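Local coordinates for COPII coat assembly protein SEC16 (Saccharomyces cerevisiae, PDB 3MZK) that helps initiate assembly of the COPII coat that forms transport vesicles at the endoplasmic reticulum and selects their cargo, and also takes part in autophagy, at residues I282-K290 / P312-I320; G375-V386 / L399-L410. All coordinates share one frame; numbering follows the deposited sequence.

Contact 1: residues I282-K290 / P312-I320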
# COMPACT_ATOMS: atom_id res chain seq x y z
N ILE B 282 20.37 -1.93 6.65
CA ILE B 282 21.06 -0.66 6.61
C ILE B 282 21.32 -0.12 8.02
O ILE B 282 22.45 0.23 8.35
CB ILE B 282 20.28 0.35 5.78
CG1 ILE B 282 20.11 -0.20 4.36
CG2 ILE B 282 21.00 1.69 5.76
CD1 ILE B 282 19.25 0.67 3.47
N GLU B 283 20.29 -0.06 8.86
CA GLU B 283 20.46 0.37 10.24
C GLU B 283 21.56 -0.40 10.97
O GLU B 283 22.36 0.18 11.70
CB GLU B 283 19.14 0.23 11.00
CG GLU B 283 18.14 1.31 10.68
CD GLU B 283 18.65 2.68 11.06
OE1 GLU B 283 19.13 2.83 12.21
OE2 GLU B 283 18.59 3.60 10.22
N PHE B 284 21.59 -1.71 10.75
CA PHE B 284 22.56 -2.57 11.41
C PHE B 284 23.93 -2.46 10.75
O PHE B 284 24.96 -2.59 11.41
CB PHE B 284 22.07 -4.02 11.39
CG PHE B 284 22.81 -4.93 12.32
CD1 PHE B 284 22.87 -6.29 12.07
CD2 PHE B 284 23.44 -4.43 13.44
CE1 PHE B 284 23.55 -7.14 12.93
CE2 PHE B 284 24.12 -5.27 14.30
CZ PHE B 284 24.18 -6.63 14.04
N GLY B 285 23.93 -2.21 9.44
CA GLY B 285 25.17 -1.98 8.71
C GLY B 285 25.84 -0.67 9.09
O GLY B 285 27.03 -0.49 8.86
N ILE B 286 25.06 0.24 9.68
CA ILE B 286 25.58 1.50 10.18
C ILE B 286 26.23 1.27 11.53
O ILE B 286 27.38 1.65 11.76
CB ILE B 286 24.47 2.55 10.32
CG1 ILE B 286 24.12 3.15 8.96
CG2 ILE B 286 24.89 3.64 11.29
CD1 ILE B 286 22.84 3.93 8.96
N PHE B 287 25.49 0.64 12.43
CA PHE B 287 26.00 0.30 13.75
C PHE B 287 27.37 -0.36 13.65
O PHE B 287 28.30 0.02 14.37
CB PHE B 287 25.02 -0.62 14.47
CG PHE B 287 25.61 -1.34 15.64
CD1 PHE B 287 25.72 -0.72 16.87
CD2 PHE B 287 26.05 -2.65 15.52
CE1 PHE B 287 26.27 -1.38 17.95
CE2 PHE B 287 26.59 -3.32 16.59
CZ PHE B 287 26.70 -2.68 17.81
N LEU B 288 27.49 -1.34 12.76
CA LEU B 288 28.73 -2.09 12.61
C LEU B 288 29.88 -1.21 12.17
O LEU B 288 31.02 -1.39 12.62
CB LEU B 288 28.54 -3.24 11.62
CG LEU B 288 27.63 -4.36 12.12
CD1 LEU B 288 27.32 -5.37 11.02
CD2 LEU B 288 28.25 -5.03 13.34
N THR B 289 29.59 -0.26 11.30
CA THR B 289 30.58 0.71 10.84
C THR B 289 31.16 1.47 12.03
O THR B 289 32.38 1.50 12.22
CB THR B 289 29.98 1.70 9.85
OG1 THR B 289 29.58 1.00 8.66
CG2 THR B 289 30.99 2.75 9.47
N LYS B 290 30.29 2.07 12.83
CA LYS B 290 30.72 2.76 14.04
C LYS B 290 31.60 1.87 14.90
O LYS B 290 32.66 2.29 15.35
CB LYS B 290 29.51 3.23 14.84
CG LYS B 290 28.61 4.21 14.11
CD LYS B 290 29.40 5.41 13.65
CE LYS B 290 28.52 6.41 12.92
NZ LYS B 290 29.27 7.65 12.60
N PRO B 312 25.13 9.38 1.79
CA PRO B 312 24.84 8.57 2.98
C PRO B 312 23.83 7.47 2.68
O PRO B 312 22.96 7.64 1.83
CB PRO B 312 24.25 9.58 3.96
CG PRO B 312 24.89 10.87 3.57
CD PRO B 312 25.02 10.82 2.07
N VAL B 313 23.95 6.35 3.38
CA VAL B 313 23.02 5.23 3.20
C VAL B 313 21.67 5.53 3.84
O VAL B 313 20.63 5.09 3.36
CB VAL B 313 23.60 3.92 3.77
CG1 VAL B 313 24.93 3.59 3.11
CG2 VAL B 313 23.76 4.00 5.28
N MET B 314 21.69 6.28 4.94
CA MET B 314 20.47 6.68 5.63
C MET B 314 20.44 8.20 5.81
O MET B 314 21.49 8.84 5.90
CB MET B 314 20.37 5.98 6.99
CG MET B 314 18.97 5.92 7.53
SD MET B 314 17.89 5.08 6.36
CE MET B 314 18.28 3.37 6.72
N ALA B 315 19.25 8.77 5.87
CA ALA B 315 19.11 10.22 5.98
C ALA B 315 19.70 10.75 7.29
O ALA B 315 20.40 11.77 7.29
CB ALA B 315 17.65 10.63 5.85
N ASP B 316 19.40 10.07 8.39
CA ASP B 316 19.81 10.53 9.71
C ASP B 316 21.22 10.09 10.08
O ASP B 316 21.60 10.10 11.25
CB ASP B 316 18.82 10.04 10.78
CG ASP B 316 18.86 8.54 10.98
OD1 ASP B 316 19.11 7.81 10.00
OD2 ASP B 316 18.64 8.08 12.12
N SER B 317 22.00 9.70 9.08
CA SER B 317 23.35 9.21 9.32
C SER B 317 24.36 9.79 8.33
O SER B 317 24.00 10.23 7.25
CB SER B 317 23.39 7.69 9.27
OG SER B 317 24.71 7.21 9.44
N ASP B 318 25.63 9.77 8.73
CA ASP B 318 26.69 10.26 7.86
C ASP B 318 27.44 9.11 7.20
O ASP B 318 28.31 9.33 6.36
CB ASP B 318 27.67 11.13 8.65
CG ASP B 318 28.22 10.42 9.87
OD1 ASP B 318 28.84 11.10 10.72
OD2 ASP B 318 28.04 9.20 9.99
N VAL B 319 27.10 7.88 7.57
CA VAL B 319 27.77 6.69 7.05
C VAL B 319 27.66 6.59 5.53
O VAL B 319 26.61 6.85 4.95
CB VAL B 319 27.23 5.41 7.72
CG1 VAL B 319 27.55 4.19 6.86
CG2 VAL B 319 27.81 5.27 9.12
N ILE B 320 28.77 6.23 4.89
CA ILE B 320 28.84 6.13 3.43
C ILE B 320 29.23 4.73 2.97
O ILE B 320 30.12 4.11 3.55
CB ILE B 320 29.84 7.18 2.87
CG1 ILE B 320 29.34 8.59 3.17
CG2 ILE B 320 30.06 6.99 1.38
CD1 ILE B 320 30.28 9.68 2.69
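Ile286 and Val319 show how an irregular segment can be fastened to a helix by branched side chains. They meet at a slant, Ile286 CG2 lying 4.0 Å from Val319 CG2, while the CD1 end of Ile286 passes alongside Val313 and crosses Met314 at about a right angle, 3.8 Å from Met314 CB. One turn earlier, a chi1 of -58° sets Ile282 CG1 beside the backbone N and leaves CG2 anti to that N, where Ile282 CG2 meets Val313 CG2 at 3.6 Å and also touches the methyl CE of Met314. The methionine chain, bent at chi2 and chi3, also runs crosswise to Glu283; Met314 CG lies 3.6 Å from Glu283 OE2. At the C-terminal end of the helix, Lys290 reaches over with NZ 3.3 Å from Asp318 OD2, a salt bridge that uses the syn lone pair of OD2; Lys290 CE rests on Val319 CG2. The loop is shaped from within by Ser317 OG, which accepts the N-H of Val319 at 3.1 Å and 170°. Tyr239 of helix 231-240 also touches Ile286. The arrangement is a type I beta turn, Met314 to Ser317, running at Ser317 into an ST turn, laid against helix 275-290 of the helical Sec23-binding domain.

Contact 2: residues G375-V386 / L399-L410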
# COMPACT_ATOMS: atom_id res chain seq x y z
N GLY B 375 46.08 -3.61 -19.15
CA GLY B 375 46.10 -2.20 -18.80
C GLY B 375 45.35 -1.34 -19.79
O GLY B 375 44.50 -0.54 -19.40
N THR B 376 45.66 -1.49 -21.08
CA THR B 376 44.99 -0.71 -22.12
C THR B 376 43.54 -1.14 -22.28
O THR B 376 42.68 -0.31 -22.61
CB THR B 376 45.71 -0.82 -23.48
OG1 THR B 376 45.82 -2.20 -23.86
CG2 THR B 376 47.10 -0.22 -23.39
N LYS B 377 43.25 -2.41 -22.04
CA LYS B 377 41.87 -2.89 -22.06
C LYS B 377 41.02 -2.04 -21.13
O LYS B 377 39.86 -1.76 -21.41
CB LYS B 377 41.77 -4.36 -21.66
CG LYS B 377 42.04 -5.34 -22.79
CD LYS B 377 41.72 -6.77 -22.36
CE LYS B 377 41.85 -7.74 -23.52
NZ LYS B 377 41.41 -9.11 -23.14
N TYR B 378 41.62 -1.62 -20.01
CA TYR B 378 40.93 -0.78 -19.03
C TYR B 378 40.88 0.69 -19.43
O TYR B 378 39.81 1.30 -19.44
CB TYR B 378 41.56 -0.93 -17.65
CG TYR B 378 40.90 -1.99 -16.80
CD1 TYR B 378 39.86 -1.66 -15.94
CD2 TYR B 378 41.30 -3.31 -16.88
CE1 TYR B 378 39.25 -2.63 -15.17
CE2 TYR B 378 40.69 -4.29 -16.11
CZ TYR B 378 39.67 -3.94 -15.26
OH TYR B 378 39.06 -4.92 -14.50
N THR B 379 42.03 1.26 -19.76
CA THR B 379 42.07 2.66 -20.16
C THR B 379 41.12 2.93 -21.33
O THR B 379 40.41 3.94 -21.35
CB THR B 379 43.50 3.13 -20.52
OG1 THR B 379 43.93 2.51 -21.74
CG2 THR B 379 44.47 2.77 -19.40
N ASP B 380 41.09 2.02 -22.30
CA ASP B 380 40.19 2.16 -23.44
C ASP B 380 38.73 2.13 -23.01
O ASP B 380 37.96 3.05 -23.33
CB ASP B 380 40.47 1.07 -24.48
CG ASP B 380 41.67 1.40 -25.34
OD1 ASP B 380 42.38 2.38 -25.05
OD2 ASP B 380 41.92 0.65 -26.32
N TYR B 381 38.34 1.09 -22.28
CA TYR B 381 36.98 0.98 -21.79
C TYR B 381 36.62 2.20 -20.95
O TYR B 381 35.52 2.75 -21.07
CB TYR B 381 36.79 -0.29 -20.97
CG TYR B 381 35.50 -0.31 -20.19
CD1 TYR B 381 34.28 -0.56 -20.82
CD2 TYR B 381 35.49 -0.08 -18.82
CE1 TYR B 381 33.10 -0.58 -20.10
CE2 TYR B 381 34.32 -0.10 -18.09
CZ TYR B 381 33.12 -0.34 -18.74
OH TYR B 381 31.95 -0.36 -18.02
N LEU B 382 37.55 2.61 -20.09
CA LEU B 382 37.29 3.72 -19.18
C LEU B 382 37.13 5.03 -19.93
O LEU B 382 36.41 5.92 -19.49
CB LEU B 382 38.40 3.83 -18.14
CG LEU B 382 38.42 2.72 -17.08
CD1 LEU B 382 39.68 2.79 -16.23
CD2 LEU B 382 37.17 2.81 -16.22
N SER B 383 37.80 5.15 -21.08
CA SER B 383 37.67 6.33 -21.91
C SER B 383 36.22 6.55 -22.32
O SER B 383 35.64 7.60 -22.05
CB SER B 383 38.57 6.24 -23.15
OG SER B 383 39.93 6.45 -22.81
N SER B 384 35.63 5.55 -22.96
CA SER B 384 34.24 5.63 -23.36
C SER B 384 33.35 5.84 -22.15
O SER B 384 32.36 6.57 -22.20
CB SER B 384 33.82 4.36 -24.10
OG SER B 384 33.97 3.22 -23.27
N SER B 385 33.72 5.19 -21.05
CA SER B 385 32.99 5.31 -19.80
C SER B 385 32.95 6.76 -19.31
O SER B 385 31.90 7.25 -18.88
CB SER B 385 33.62 4.40 -18.75
OG SER B 385 32.75 4.19 -17.65
N VAL B 386 34.09 7.45 -19.39
CA VAL B 386 34.20 8.83 -18.93
C VAL B 386 33.61 9.84 -19.92
O VAL B 386 32.98 10.81 -19.52
CB VAL B 386 35.67 9.22 -18.64
CG1 VAL B 386 35.77 10.68 -18.22
CG2 VAL B 386 36.27 8.32 -17.58
N LEU B 399 39.14 12.95 -13.68
CA LEU B 399 39.24 11.58 -14.19
C LEU B 399 39.88 11.55 -15.57
O LEU B 399 40.66 10.65 -15.89
CB LEU B 399 37.87 10.91 -14.25
CG LEU B 399 37.21 10.53 -12.93
CD1 LEU B 399 35.75 10.18 -13.14
CD2 LEU B 399 37.96 9.38 -12.28
N THR B 400 39.56 12.54 -16.40
CA THR B 400 40.11 12.60 -17.74
C THR B 400 41.62 12.77 -17.68
O THR B 400 42.37 12.06 -18.36
CB THR B 400 39.50 13.74 -18.55
OG1 THR B 400 38.09 13.56 -18.63
CG2 THR B 400 40.08 13.76 -19.95
N ARG B 401 42.07 13.71 -16.87
CA ARG B 401 43.49 13.96 -16.71
C ARG B 401 44.19 12.71 -16.19
O ARG B 401 45.16 12.23 -16.77
CB ARG B 401 43.72 15.14 -15.77
CG ARG B 401 45.18 15.38 -15.41
CD ARG B 401 45.28 16.45 -14.33
NE ARG B 401 44.24 16.28 -13.32
CZ ARG B 401 44.31 15.40 -12.33
NH1 ARG B 401 45.37 14.61 -12.22
NH2 ARG B 401 43.32 15.31 -11.45
N GLU B 402 43.68 12.19 -15.08
CA GLU B 402 44.28 11.04 -14.41
C GLU B 402 44.30 9.83 -15.32
O GLU B 402 45.20 9.00 -15.27
CB GLU B 402 43.53 10.74 -13.12
CG GLU B 402 43.59 11.86 -12.11
CD GLU B 402 42.72 11.61 -10.90
OE1 GLU B 402 41.79 10.78 -10.99
OE2 GLU B 402 42.96 12.26 -9.86
N LEU B 403 43.28 9.74 -16.17
CA LEU B 403 43.19 8.63 -17.10
C LEU B 403 44.24 8.78 -18.18
O LEU B 403 44.85 7.80 -18.60
CB LEU B 403 41.79 8.57 -17.71
CG LEU B 403 41.53 7.44 -18.70
CD1 LEU B 403 41.83 6.09 -18.06
CD2 LEU B 403 40.09 7.50 -19.20
N SER B 404 44.46 10.01 -18.63
CA SER B 404 45.50 10.28 -19.62
C SER B 404 46.88 9.90 -19.10
O SER B 404 47.67 9.28 -19.82
CB SER B 404 45.50 11.76 -20.02
OG SER B 404 44.40 12.04 -20.87
N GLU B 405 47.17 10.27 -17.85
CA GLU B 405 48.46 9.99 -17.25
C GLU B 405 48.75 8.50 -17.26
O GLU B 405 49.83 8.07 -17.68
CB GLU B 405 48.53 10.54 -15.82
CG GLU B 405 49.91 10.47 -15.19
CD GLU B 405 50.92 11.33 -15.93
OE1 GLU B 405 50.50 12.15 -16.77
OE2 GLU B 405 52.14 11.18 -15.68
N VAL B 406 47.79 7.70 -16.79
CA VAL B 406 47.95 6.26 -16.76
C VAL B 406 48.07 5.71 -18.17
O VAL B 406 48.91 4.86 -18.45
CB VAL B 406 46.77 5.58 -16.05
CG1 VAL B 406 46.96 4.08 -16.06
CG2 VAL B 406 46.65 6.10 -14.63
N ALA B 407 47.22 6.21 -19.06
CA ALA B 407 47.25 5.77 -20.45
C ALA B 407 48.62 6.03 -21.06
O ALA B 407 49.19 5.16 -21.71
CB ALA B 407 46.16 6.45 -21.25
N SER B 408 49.15 7.23 -20.84
CA SER B 408 50.48 7.58 -21.33
C SER B 408 51.53 6.58 -20.84
O SER B 408 52.34 6.08 -21.62
CB SER B 408 50.88 8.99 -20.89
OG SER B 408 50.02 9.96 -21.46
N ARG B 409 51.50 6.30 -19.54
CA ARG B 409 52.46 5.40 -18.92
C ARG B 409 52.46 4.00 -19.53
O ARG B 409 53.45 3.28 -19.46
CB ARG B 409 52.22 5.33 -17.41
CG ARG B 409 52.86 6.46 -16.62
CD ARG B 409 52.22 6.64 -15.26
NE ARG B 409 52.11 5.39 -14.54
CZ ARG B 409 51.32 5.21 -13.48
NH1 ARG B 409 50.57 6.21 -13.03
NH2 ARG B 409 51.27 4.02 -12.88
N LEU B 410 51.33 3.63 -20.13
CA LEU B 410 51.18 2.29 -20.69
C LEU B 410 51.59 2.24 -22.16
O LEU B 410 50.95 1.57 -22.97
CB LEU B 410 49.73 1.82 -20.54
CG LEU B 410 49.23 1.58 -19.11
CD1 LEU B 410 47.73 1.79 -19.01
CD2 LEU B 410 49.61 0.19 -18.61
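A pair of sequence-adjacent antiparallel helices, the helical hairpin from which alpha-solenoids are built, is represented here by helices 372-387 and 394-409. The axes of segments 375-386 and 399-409 approach to 10.0 Å, with 151° between their N-to-C directions, and the packing is knobs-into-holes: Leu403 enters the hollow between Thr379, Leu382, Ser383 and Val386. Its CG stands opposite the backbone N (chi1 -179°), which carries the CD1/CD2 fork into that hollow. There Leu403 CD1 lies 4.1 Å from Leu382 CB, and Leu403 CD2 is 3.8 Å from Ser383 OG. That hydroxyl donates a hydrogen bond back to Thr379 O at 2.9 Å, which fixes the polar atom beside the leucine. Nearer Leu410, Thr379 CG2 passes alongside Leu410 CD1 at 3.4 Å, the two side chains running in opposite directions, while Thr379 OG1 hydrogen-bonds to Thr376 O at 3.2 Å. A serine in place of Thr379 lacks this methyl and would probably leave a gap beside Leu410 CD1. At the other end Val386 CG1 meets Thr400 OG1 at 3.7 Å, a hydroxyl hydrogen-bonded to Thr396 O in its own helix. Helix 356-368 packs against both members of the pair, its Lys359 touching Leu382 and its Ile360 touching Leu399 and Val406; Arg401, Glu402, Glu405 and Arg409 of helix 394-409 meet a chain of another protein.

How the contacts relate
Both contacts lie within the Sec23-binding region and illustrate two kinds of packing in one helical chain: loop on helix and helix on helix. They follow each other in sequence, contact 1 closing before contact 2 opens, and they do not touch: their centres are 33 Å apart and their nearest atoms about 16 Å. The centre of contact 1 lies about 11 Å from the centre of the chain; this contact sets a loop against a helix at the surface, with a salt bridge at its margin. Contact 2, its centre about 30 Å from that of the chain, is a buried helix pair near the C-terminal end of the model, joined across its interface without hydrogen bonds. Of the two, only contact 2 is touched by another protein chain of the assembly.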